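Local structure of 3-hydroxyisobutyrate dehydrogenase (3G0O) at residues L15-M20 with G130-A135; L124-S129 with V142-S147; A192-M197 with A288-F293. The protein probably catalyses the oxidation of L-threonate to 2-dehydro-L-erythronate, using NAD(+) in preference to NADP(+). All coordinates share one frame; numbering follows the deposited sequence.

In the fold
Strand 9-13 is the first strand of the dinucleotide-binding domain and leads into helix 17-28. Contact 1 closes a long loop there, bringing residues 15-20 against the start of helix 132-136. Contact 2 pairs strand 122-129 with strand 140-145, and helix 132-136 lies between these two strands in the chain. Contacts 1 and 2 therefore cross along the chain, and they touch where Met18 CE packs on Val128 CG2. Contact 3 follows in series. It ties the long helix 174-202 of the helical C-terminal part to residues 288-293, the last ones modelled. All three contacts also reach the second subunit.

Contact 1. Residues L15-M20 with G130-A135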
ATOM      1  N   LEU A  15      -7.697 -19.091  18.706  1.00 21.69           N
ATOM      2  CA  LEU A  15      -6.245 -19.101  18.697  1.00 22.39           C
ATOM      3  C   LEU A  15      -5.626 -19.212  17.308  1.00 24.98           C
ATOM      4  O   LEU A  15      -4.740 -20.040  17.067  1.00 23.84           O
ATOM      5  CB  LEU A  15      -5.734 -20.228  19.599  1.00 22.89           C
ATOM      6  CG  LEU A  15      -6.175 -20.075  21.061  1.00 23.96           C
ATOM      7  CD1 LEU A  15      -5.750 -21.301  21.860  1.00 24.47           C
ATOM      8  CD2 LEU A  15      -5.575 -18.801  21.647  1.00 23.67           C
ATOM      9  N   GLY A  16      -6.108 -18.375  16.397  1.00 24.14           N
ATOM     10  CA  GLY A  16      -5.561 -18.350  15.055  1.00 24.70           C
ATOM     11  C   GLY A  16      -4.265 -17.569  15.155  1.00 24.90           C
ATOM     12  O   GLY A  16      -3.725 -17.416  16.249  1.00 25.67           O
ATOM     13  N   SER A  17      -3.763 -17.064  14.036  1.00 25.57           N
ATOM     14  CA  SER A  17      -2.517 -16.306  14.055  1.00 26.44           C
ATOM     15  C   SER A  17      -2.592 -15.103  14.988  1.00 25.90           C
ATOM     16  O   SER A  17      -1.688 -14.874  15.797  1.00 26.44           O
ATOM     17  CB  SER A  17      -2.165 -15.834  12.643  1.00 28.58           C
ATOM     18  OG  SER A  17      -1.835 -16.934  11.816  1.00 33.23           O
HETATM   19  N   MSE A  18      -3.674 -14.340  14.877  1.00 23.86           N
HETATM   20  CA  MSE A  18      -3.850 -13.157  15.706  1.00 22.69           C
HETATM   21  C   MSE A  18      -4.097 -13.539  17.164  1.00 22.96           C
HETATM   22  O   MSE A  18      -3.529 -12.935  18.071  1.00 21.21           O
HETATM   23  CB  MSE A  18      -5.011 -12.307  15.181  1.00 23.40           C
HETATM   24  CG  MSE A  18      -4.796 -11.748  13.767  1.00 24.64           C
HETATM   25 SE   MSE A  18      -3.238 -10.581  13.597  1.00 33.56          SE
HETATM   26  CE  MSE A  18      -4.035  -8.926  14.206  1.00 27.57           C
ATOM     27  N   GLY A  19      -4.935 -14.549  17.374  1.00 22.00           N
ATOM     28  CA  GLY A  19      -5.256 -15.000  18.719  1.00 22.68           C
ATOM     29  C   GLY A  19      -4.063 -15.526  19.489  1.00 22.95           C
ATOM     30  O   GLY A  19      -3.908 -15.223  20.672  1.00 23.09           O
HETATM   31  N   MSE A  20      -3.224 -16.324  18.831  1.00 22.66           N
HETATM   32  CA  MSE A  20      -2.043 -16.865  19.491  1.00 24.15           C
HETATM   33  C   MSE A  20      -1.120 -15.725  19.888  1.00 24.16           C
HETATM   34  O   MSE A  20      -0.522 -15.746  20.963  1.00 22.92           O
HETATM   35  CB  MSE A  20      -1.301 -17.847  18.580  1.00 27.12           C
HETATM   36  CG  MSE A  20      -1.845 -19.271  18.616  1.00 32.89           C
HETATM   37 SE   MSE A  20      -1.813 -20.082  20.397  1.00 40.23          SE
HETATM   38  CE  MSE A  20       0.094 -20.344  20.598  1.00 36.45           C
ATOM     39  N   GLY A 130      -2.845  -5.128  11.893  1.00 17.94           N
ATOM     40  CA  GLY A 130      -1.415  -5.057  12.129  1.00 19.45           C
ATOM     41  C   GLY A 130      -0.640  -6.276  11.656  1.00 19.12           C
ATOM     42  O   GLY A 130       0.574  -6.207  11.485  1.00 20.72           O
ATOM     43  N   GLY A 131      -1.331  -7.392  11.446  1.00 17.79           N
ATOM     44  CA  GLY A 131      -0.658  -8.595  10.986  1.00 18.59           C
ATOM     45  C   GLY A 131      -0.232  -9.537  12.102  1.00 19.71           C
ATOM     46  O   GLY A 131      -0.100  -9.123  13.254  1.00 19.07           O
ATOM     47  N   ALA A 132      -0.010 -10.803  11.754  1.00 20.32           N
ATOM     48  CA  ALA A 132       0.395 -11.829  12.716  1.00 21.88           C
ATOM     49  C   ALA A 132       1.730 -11.538  13.403  1.00 23.33           C
ATOM     50  O   ALA A 132       1.870 -11.747  14.611  1.00 23.61           O
ATOM     51  CB  ALA A 132       0.455 -13.196  12.026  1.00 22.78           C
ATOM     52  N   VAL A 133       2.714 -11.068  12.641  1.00 22.69           N
ATOM     53  CA  VAL A 133       4.024 -10.766  13.209  1.00 24.25           C
ATOM     54  C   VAL A 133       3.893  -9.739  14.326  1.00 24.78           C
ATOM     55  O   VAL A 133       4.401  -9.940  15.432  1.00 24.94           O
ATOM     56  CB  VAL A 133       5.000 -10.237  12.133  1.00 25.00           C
ATOM     57  CG1 VAL A 133       6.297  -9.769  12.784  1.00 25.92           C
ATOM     58  CG2 VAL A 133       5.293 -11.335  11.120  1.00 25.38           C
ATOM     59  N   LYS A 134       3.206  -8.639  14.037  1.00 23.57           N
ATOM     60  CA  LYS A 134       3.006  -7.598  15.036  1.00 23.14           C
ATOM     61  C   LYS A 134       2.253  -8.156  16.239  1.00 22.15           C
ATOM     62  O   LYS A 134       2.591  -7.863  17.388  1.00 21.90           O
ATOM     63  CB  LYS A 134       2.224  -6.425  14.439  1.00 23.62           C
ATOM     64  CG  LYS A 134       3.090  -5.276  13.935  1.00 27.57           C
ATOM     65  CD  LYS A 134       2.202  -4.100  13.541  1.00 30.09           C
ATOM     66  CE  LYS A 134       2.988  -2.830  13.300  1.00 30.69           C
ATOM     67  NZ  LYS A 134       2.058  -1.718  12.943  1.00 32.35           N
ATOM     68  N   ALA A 135       1.240  -8.974  15.972  1.00 20.65           N
ATOM     69  CA  ALA A 135       0.434  -9.569  17.031  1.00 21.87           C
ATOM     70  C   ALA A 135       1.277 -10.391  18.007  1.00 22.45           C
ATOM     71  O   ALA A 135       1.080 -10.323  19.221  1.00 22.25           O
ATOM     72  CB  ALA A 135      -0.658 -10.445  16.420  1.00 19.85           C
TER
HETATM   73  O   HOH W   1       0.772 -14.236  16.111  1.00 35.73           O
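The selenium of Met18 (a selenomethionine) packs on the turn that opens helix 132-136. Met18 SE lies 3.5 Å from Gly131 O and 3.7 Å from Ala132 N. From the same position it meets the methyl of Ala135, with Met18 SE to Ala135 CB at 3.8 Å. Bends at chi2 (-60°) and chi3 (-84°) curl the chain of Met18 against this turn. Gly131 O also accepts the first-turn bond from Ala135 N, at 3.0 Å. The selenium thus touches a carbonyl that is already engaged in its own helix. Gly130 and Gly131 both have backbone angles that call for glycine, and Gly131 is the N-cap.

The other side is looser and faces solvent. Ser17 and Ala132 meet chiefly through their beta carbons, with Ser17 CB to Ala132 CB at 3.8 Å. Beside them a water joins the two backbones. It donates to Ser17 O at 2.6 Å and to Ala132 O at 3.1 Å.

Gly16, the N-cap of helix 17-28, and Gly19 fit the glycine-rich turn of a Rossmann fold, consistent with dinucleotide binding. Gly131 N binds a tartrate, probably from the crystallisation liquor. The contact sets the N-terminal ends of helices 17-28 and 132-136 side by side. Met140 of strand 140-145 packs against both Met18 and Ala135.

Contact 2. Residues L124-S129 with V142-S147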
ATOM      1  N   LEU A 124     -16.308  -4.212  24.530  1.00 20.19           N
ATOM      2  CA  LEU A 124     -15.530  -3.258  23.759  1.00 18.42           C
ATOM      3  C   LEU A 124     -15.575  -3.684  22.296  1.00 17.98           C
ATOM      4  O   LEU A 124     -15.183  -4.799  21.951  1.00 18.34           O
ATOM      5  CB  LEU A 124     -14.071  -3.224  24.230  1.00 18.48           C
ATOM      6  CG  LEU A 124     -13.242  -2.050  23.697  1.00 17.91           C
ATOM      7  CD1 LEU A 124     -13.803  -0.751  24.263  1.00 19.96           C
ATOM      8  CD2 LEU A 124     -11.776  -2.200  24.095  1.00 19.94           C
ATOM      9  N   ASP A 125     -16.090  -2.802  21.450  1.00 16.32           N
ATOM     10  CA  ASP A 125     -16.154  -3.053  20.015  1.00 14.49           C
ATOM     11  C   ASP A 125     -14.718  -2.782  19.594  1.00 14.75           C
ATOM     12  O   ASP A 125     -14.356  -1.646  19.300  1.00 16.10           O
ATOM     13  CB  ASP A 125     -17.123  -2.055  19.376  1.00 15.01           C
ATOM     14  CG  ASP A 125     -17.175  -2.170  17.865  1.00 13.24           C
ATOM     15  OD1 ASP A 125     -16.756  -3.216  17.335  1.00 16.07           O
ATOM     16  OD2 ASP A 125     -17.652  -1.215  17.218  1.00 15.89           O
ATOM     17  N   ALA A 126     -13.901  -3.828  19.566  1.00 14.52           N
ATOM     18  CA  ALA A 126     -12.487  -3.653  19.275  1.00 15.06           C
ATOM     19  C   ALA A 126     -11.833  -4.476  18.172  1.00 15.27           C
ATOM     20  O   ALA A 126     -10.932  -5.275  18.442  1.00 13.47           O
ATOM     21  CB  ALA A 126     -11.697  -3.839  20.573  1.00 14.73           C
ATOM     22  N   PRO A 127     -12.261  -4.291  16.916  1.00 13.32           N
ATOM     23  CA  PRO A 127     -11.624  -5.068  15.848  1.00 14.54           C
ATOM     24  C   PRO A 127     -10.146  -4.672  15.776  1.00 13.16           C
ATOM     25  O   PRO A 127      -9.778  -3.554  16.149  1.00 13.15           O
ATOM     26  CB  PRO A 127     -12.419  -4.665  14.601  1.00 11.81           C
ATOM     27  CG  PRO A 127     -12.940  -3.294  14.943  1.00 13.66           C
ATOM     28  CD  PRO A 127     -13.339  -3.443  16.387  1.00 15.04           C
ATOM     29  N   VAL A 128      -9.300  -5.579  15.302  1.00 13.02           N
ATOM     30  CA  VAL A 128      -7.868  -5.304  15.233  1.00 13.03           C
ATOM     31  C   VAL A 128      -7.223  -5.488  13.862  1.00 16.18           C
ATOM     32  O   VAL A 128      -7.832  -6.011  12.927  1.00 17.37           O
ATOM     33  CB  VAL A 128      -7.092  -6.203  16.217  1.00 13.40           C
ATOM     34  CG1 VAL A 128      -7.543  -5.928  17.639  1.00 14.22           C
ATOM     35  CG2 VAL A 128      -7.319  -7.668  15.862  1.00 15.08           C
ATOM     36  N   SER A 129      -5.968  -5.055  13.771  1.00 14.77           N
ATOM     37  CA  SER A 129      -5.181  -5.185  12.557  1.00 16.95           C
ATOM     38  C   SER A 129      -3.698  -5.105  12.911  1.00 16.80           C
ATOM     39  O   SER A 129      -3.336  -5.040  14.090  1.00 17.16           O
ATOM     40  CB  SER A 129      -5.536  -4.090  11.548  1.00 14.90           C
ATOM     41  OG  SER A 129      -4.842  -4.305  10.328  1.00 16.65           O
ATOM     42  N   VAL A 142      -5.548  -1.358  17.393  1.00 15.59           N
ATOM     43  CA  VAL A 142      -6.935  -1.573  17.767  1.00 15.75           C
ATOM     44  C   VAL A 142      -7.785  -0.356  17.441  1.00 17.84           C
ATOM     45  O   VAL A 142      -7.409   0.773  17.746  1.00 19.62           O
ATOM     46  CB  VAL A 142      -7.066  -1.873  19.279  1.00 16.46           C
ATOM     47  CG1 VAL A 142      -8.489  -2.307  19.608  1.00 14.54           C
ATOM     48  CG2 VAL A 142      -6.065  -2.949  19.683  1.00 17.58           C
HETATM   49  N   MSE A 143      -8.918  -0.596  16.790  1.00 17.22           N
HETATM   50  CA  MSE A 143      -9.858   0.466  16.458  1.00 18.57           C
HETATM   51  C   MSE A 143     -11.072   0.141  17.319  1.00 16.64           C
HETATM   52  O   MSE A 143     -11.958  -0.622  16.930  1.00 16.85           O
HETATM   53  CB  MSE A 143     -10.181   0.461  14.956  1.00 20.92           C
HETATM   54  CG  MSE A 143     -10.347  -0.904  14.316  1.00 26.15           C
HETATM   55 SE   MSE A 143      -9.560  -0.951  12.519  1.00 32.82          SE
HETATM   56  CE  MSE A 143      -7.962  -1.942  12.962  1.00 30.99           C
ATOM     57  N   ALA A 144     -11.095   0.731  18.509  1.00 17.40           N
ATOM     58  CA  ALA A 144     -12.143   0.449  19.473  1.00 17.18           C
ATOM     59  C   ALA A 144     -13.079   1.575  19.855  1.00 17.13           C
ATOM     60  O   ALA A 144     -12.727   2.752  19.811  1.00 17.62           O
ATOM     61  CB  ALA A 144     -11.506  -0.124  20.739  1.00 17.79           C
ATOM     62  N   SER A 145     -14.286   1.183  20.245  1.00 18.10           N
ATOM     63  CA  SER A 145     -15.299   2.121  20.698  1.00 19.40           C
ATOM     64  C   SER A 145     -16.080   1.411  21.801  1.00 19.79           C
ATOM     65  O   SER A 145     -16.323   0.204  21.727  1.00 19.42           O
ATOM     66  CB  SER A 145     -16.229   2.527  19.547  1.00 18.25           C
ATOM     67  OG  SER A 145     -16.982   1.430  19.068  1.00 18.68           O
ATOM     68  N   GLY A 146     -16.462   2.161  22.828  1.00 19.34           N
ATOM     69  CA  GLY A 146     -17.194   1.573  23.934  1.00 19.83           C
ATOM     70  C   GLY A 146     -17.082   2.438  25.173  1.00 19.93           C
ATOM     71  O   GLY A 146     -16.382   3.451  25.169  1.00 19.63           O
ATOM     72  N   SER A 147     -17.758   2.018  26.240  1.00 20.17           N
ATOM     73  CA  SER A 147     -17.789   2.752  27.503  1.00 21.41           C
ATOM     74  C   SER A 147     -16.454   2.867  28.223  1.00 21.21           C
ATOM     75  O   SER A 147     -15.507   2.127  27.956  1.00 21.10           O
ATOM     76  CB  SER A 147     -18.794   2.104  28.453  1.00 20.28           C
ATOM     77  OG  SER A 147     -18.318   0.837  28.872  1.00 20.06           O
TER
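Asp125 and Ser145 form an antiparallel hydrogen-bonded pair. Asp125 N donates to Ser145 O, and Ser145 N returns a bond to Asp125 O at 3.0 Å. Pro127 has no N-H to give, but Pro127 O accepts from Met143 N at 3.1 Å. Val128 and Val142 follow as a non-hydrogen-bonded pair, their side chains side by side.

The side chain of Asp125 can be followed outward. Asp125 CB rests 3.4 Å from Ser145 O. Asp125 CG is anti to the backbone N (chi1 176°) and lies 3.8 Å from Ser145 OG. At the tip, Asp125 OD2 and Ser145 OG are 3.3 Å apart, a close approach rather than a bond. Asp125 OD2 accepts from Gly173 N and Asp125 OD1 bonds Ser176 OG, while Ser145 OG bonds Thr171 O and Gly175 N.

Met143, a selenomethionine, crosses the proline. Met143 CG is 3.6 Å from Pro127 CG, and Met143 CE reaches Ser129 CB at 3.5 Å. Lys179, the predicted active-site residue, packs on Pro127, so this end of the pair borders the probable catalytic site.

Joined in the chain by helix 132-136, the two strands form an antiparallel pair in the mixed sheet of the Rossmann-type dinucleotide-binding domain. Strands 97-100 and 162-169 flank them, helix 148-161 packs on Leu124 and Ala144, and helix 174-202 on Pro127, Ser129, Met143 and Ser145.

Contact 3. Residues A192-M197 with A288-F293; sequences AAAEAM and AVIKIF
Ala194 and Ile290 bring two kinds of helical backbone together, their CA atoms 4.7 Å apart. Residues 192-197 are regular alpha helix, with Ala196 N bonded to Ala192 O four residues back. Residues 288-292 form a tighter 3-10 segment, where Lys291 N bonds Ala288 O three residues back.

The methyl of Ala194 points at this segment and meets two branched side chains. Ala194 CB is 3.6 Å from Ile290 CB and 3.7 Å from Val289 CG1. With CG1 anti to the backbone N (chi1 -167°), Ile290 runs across the helix surface. Ile290 CG1 lies 3.5 Å from Ala194 O, and Ile290 CD1 ends 4.0 Å from Met197 CB. Phe293, the last residue modelled, brings its ring tip to Glu195. Phe293 CE2 meets Glu195 CA at 3.7 Å, and Phe293 CZ meets Glu195 CB at 3.9 Å. The carboxylate of Glu195 and the ring are turned 72° against each other. The ring also meets Phe261 of the second subunit.

The contact is apolar packing, away from the predicted active site. It joins the end of the modelled chain to helix 174-202. The Glu195 carboxylate accepts from Leu265 N and Ala266 N of the second subunit. These amides lie in the first turn of that subunit's helix 264-281, which would favour the negative charge and link the contact to the dimer.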
ATOM      1  N   ALA A 192      -5.464  -5.596  -6.267  1.00 11.99           N
ATOM      2  CA  ALA A 192      -4.652  -4.761  -7.144  1.00 12.95           C
ATOM      3  C   ALA A 192      -3.263  -5.376  -7.294  1.00 13.09           C
ATOM      4  O   ALA A 192      -2.699  -5.387  -8.384  1.00 10.29           O
ATOM      5  CB  ALA A 192      -4.550  -3.338  -6.583  1.00 11.77           C
ATOM      6  N   ALA A 193      -2.717  -5.898  -6.199  1.00 12.45           N
ATOM      7  CA  ALA A 193      -1.399  -6.525  -6.250  1.00 10.84           C
ATOM      8  C   ALA A 193      -1.458  -7.696  -7.228  1.00 13.52           C
ATOM      9  O   ALA A 193      -0.590  -7.845  -8.093  1.00 12.23           O
ATOM     10  CB  ALA A 193      -0.990  -7.017  -4.859  1.00 11.31           C
ATOM     11  N   ALA A 194      -2.499  -8.517  -7.095  1.00 11.80           N
ATOM     12  CA  ALA A 194      -2.671  -9.676  -7.960  1.00 11.63           C
ATOM     13  C   ALA A 194      -2.791  -9.263  -9.417  1.00 12.02           C
ATOM     14  O   ALA A 194      -2.191  -9.877 -10.298  1.00 11.13           O
ATOM     15  CB  ALA A 194      -3.903 -10.465  -7.543  1.00 10.69           C
ATOM     16  N   GLU A 195      -3.575  -8.222  -9.674  1.00 11.82           N
ATOM     17  CA  GLU A 195      -3.761  -7.744 -11.034  1.00 13.14           C
ATOM     18  C   GLU A 195      -2.426  -7.322 -11.636  1.00 13.29           C
ATOM     19  O   GLU A 195      -2.102  -7.691 -12.767  1.00 14.50           O
ATOM     20  CB  GLU A 195      -4.746  -6.569 -11.049  1.00 11.72           C
ATOM     21  CG  GLU A 195      -5.049  -6.015 -12.434  1.00 13.27           C
ATOM     22  CD  GLU A 195      -6.219  -5.054 -12.413  1.00 15.13           C
ATOM     23  OE1 GLU A 195      -7.309  -5.458 -11.951  1.00 15.12           O
ATOM     24  OE2 GLU A 195      -6.050  -3.899 -12.853  1.00 16.18           O
ATOM     25  N   ALA A 196      -1.643  -6.569 -10.870  1.00 13.87           N
ATOM     26  CA  ALA A 196      -0.343  -6.093 -11.340  1.00 15.15           C
ATOM     27  C   ALA A 196       0.664  -7.218 -11.585  1.00 14.39           C
ATOM     28  O   ALA A 196       1.407  -7.189 -12.566  1.00 13.20           O
ATOM     29  CB  ALA A 196       0.228  -5.092 -10.348  1.00 13.09           C
HETATM   30  N   MSE A 197       0.687  -8.211 -10.703  1.00 13.42           N
HETATM   31  CA  MSE A 197       1.626  -9.320 -10.864  1.00 14.43           C
HETATM   32  C   MSE A 197       1.226 -10.225 -12.024  1.00 13.44           C
HETATM   33  O   MSE A 197       2.081 -10.739 -12.728  1.00 14.02           O
HETATM   34  CB  MSE A 197       1.739 -10.127  -9.566  1.00 13.45           C
HETATM   35  CG  MSE A 197       2.444  -9.375  -8.447  1.00 14.93           C
HETATM   36 SE   MSE A 197       4.334  -9.001  -8.844  1.00 27.50          SE
HETATM   37  CE  MSE A 197       5.115 -10.410  -7.785  1.00 22.86           C
ATOM     38  N   ALA A 288      -4.721 -16.031  -3.886  1.00 13.71           N
ATOM     39  CA  ALA A 288      -5.157 -16.877  -4.998  1.00 14.12           C
ATOM     40  C   ALA A 288      -6.145 -16.156  -5.909  1.00 14.95           C
ATOM     41  O   ALA A 288      -6.534 -16.684  -6.955  1.00 15.51           O
ATOM     42  CB  ALA A 288      -5.775 -18.174  -4.477  1.00 13.98           C
ATOM     43  N   VAL A 289      -6.558 -14.954  -5.519  1.00 13.00           N
ATOM     44  CA  VAL A 289      -7.469 -14.183  -6.355  1.00 13.83           C
ATOM     45  C   VAL A 289      -6.769 -13.940  -7.701  1.00 14.52           C
ATOM     46  O   VAL A 289      -7.417 -13.712  -8.725  1.00 16.15           O
ATOM     47  CB  VAL A 289      -7.825 -12.820  -5.701  1.00 12.77           C
ATOM     48  CG1 VAL A 289      -6.572 -11.965  -5.543  1.00 14.22           C
ATOM     49  CG2 VAL A 289      -8.870 -12.098  -6.544  1.00 15.52           C
ATOM     50  N   ILE A 290      -5.439 -14.003  -7.691  1.00 13.79           N
ATOM     51  CA  ILE A 290      -4.657 -13.800  -8.904  1.00 12.83           C
ATOM     52  C   ILE A 290      -4.979 -14.878  -9.950  1.00 14.36           C
ATOM     53  O   ILE A 290      -4.772 -14.682 -11.146  1.00 13.96           O
ATOM     54  CB  ILE A 290      -3.133 -13.832  -8.598  1.00 13.89           C
ATOM     55  CG1 ILE A 290      -2.352 -13.302  -9.803  1.00 13.94           C
ATOM     56  CG2 ILE A 290      -2.687 -15.263  -8.284  1.00 15.81           C
ATOM     57  CD1 ILE A 290      -0.862 -13.112  -9.544  1.00 13.74           C
ATOM     58  N   LYS A 291      -5.501 -16.012  -9.496  1.00 14.57           N
ATOM     59  CA  LYS A 291      -5.823 -17.104 -10.406  1.00 16.63           C
ATOM     60  C   LYS A 291      -6.974 -16.829 -11.375  1.00 16.22           C
ATOM     61  O   LYS A 291      -7.145 -17.558 -12.355  1.00 16.53           O
ATOM     62  CB  LYS A 291      -6.095 -18.382  -9.604  1.00 16.61           C
ATOM     63  CG  LYS A 291      -4.852 -18.900  -8.890  1.00 18.12           C
ATOM     64  CD  LYS A 291      -5.118 -20.190  -8.130  1.00 17.83           C
ATOM     65  CE  LYS A 291      -3.833 -20.724  -7.503  1.00 20.18           C
ATOM     66  NZ  LYS A 291      -4.045 -22.009  -6.779  1.00 18.89           N
ATOM     67  N   ILE A 292      -7.767 -15.788 -11.125  1.00 15.15           N
ATOM     68  CA  ILE A 292      -8.867 -15.483 -12.041  1.00 15.67           C
ATOM     69  C   ILE A 292      -8.321 -14.975 -13.376  1.00 15.90           C
ATOM     70  O   ILE A 292      -9.039 -14.907 -14.375  1.00 14.70           O
ATOM     71  CB  ILE A 292      -9.834 -14.427 -11.453  1.00 15.72           C
ATOM     72  CG1 ILE A 292      -9.120 -13.088 -11.272  1.00 15.81           C
ATOM     73  CG2 ILE A 292     -10.389 -14.925 -10.124  1.00 16.46           C
ATOM     74  CD1 ILE A 292     -10.040 -11.975 -10.783  1.00 17.63           C
ATOM     75  N   PHE A 293      -7.037 -14.633 -13.383  1.00 15.90           N
ATOM     76  CA  PHE A 293      -6.367 -14.127 -14.574  1.00 18.06           C
ATOM     77  C   PHE A 293      -5.795 -15.267 -15.411  1.00 20.32           C
ATOM     78  O   PHE A 293      -5.690 -15.102 -16.644  1.00 23.40           O
ATOM     79  CB  PHE A 293      -5.255 -13.150 -14.170  1.00 16.67           C
ATOM     80  CG  PHE A 293      -5.770 -11.851 -13.609  1.00 15.09           C
ATOM     81  CD1 PHE A 293      -6.289 -10.872 -14.455  1.00 15.31           C
ATOM     82  CD2 PHE A 293      -5.773 -11.620 -12.237  1.00 14.09           C
ATOM     83  CE1 PHE A 293      -6.803  -9.673 -13.939  1.00 14.45           C
ATOM     84  CE2 PHE A 293      -6.282 -10.429 -11.712  1.00 12.46           C
ATOM     85  CZ  PHE A 293      -6.801  -9.457 -12.569  1.00 14.82           C
TER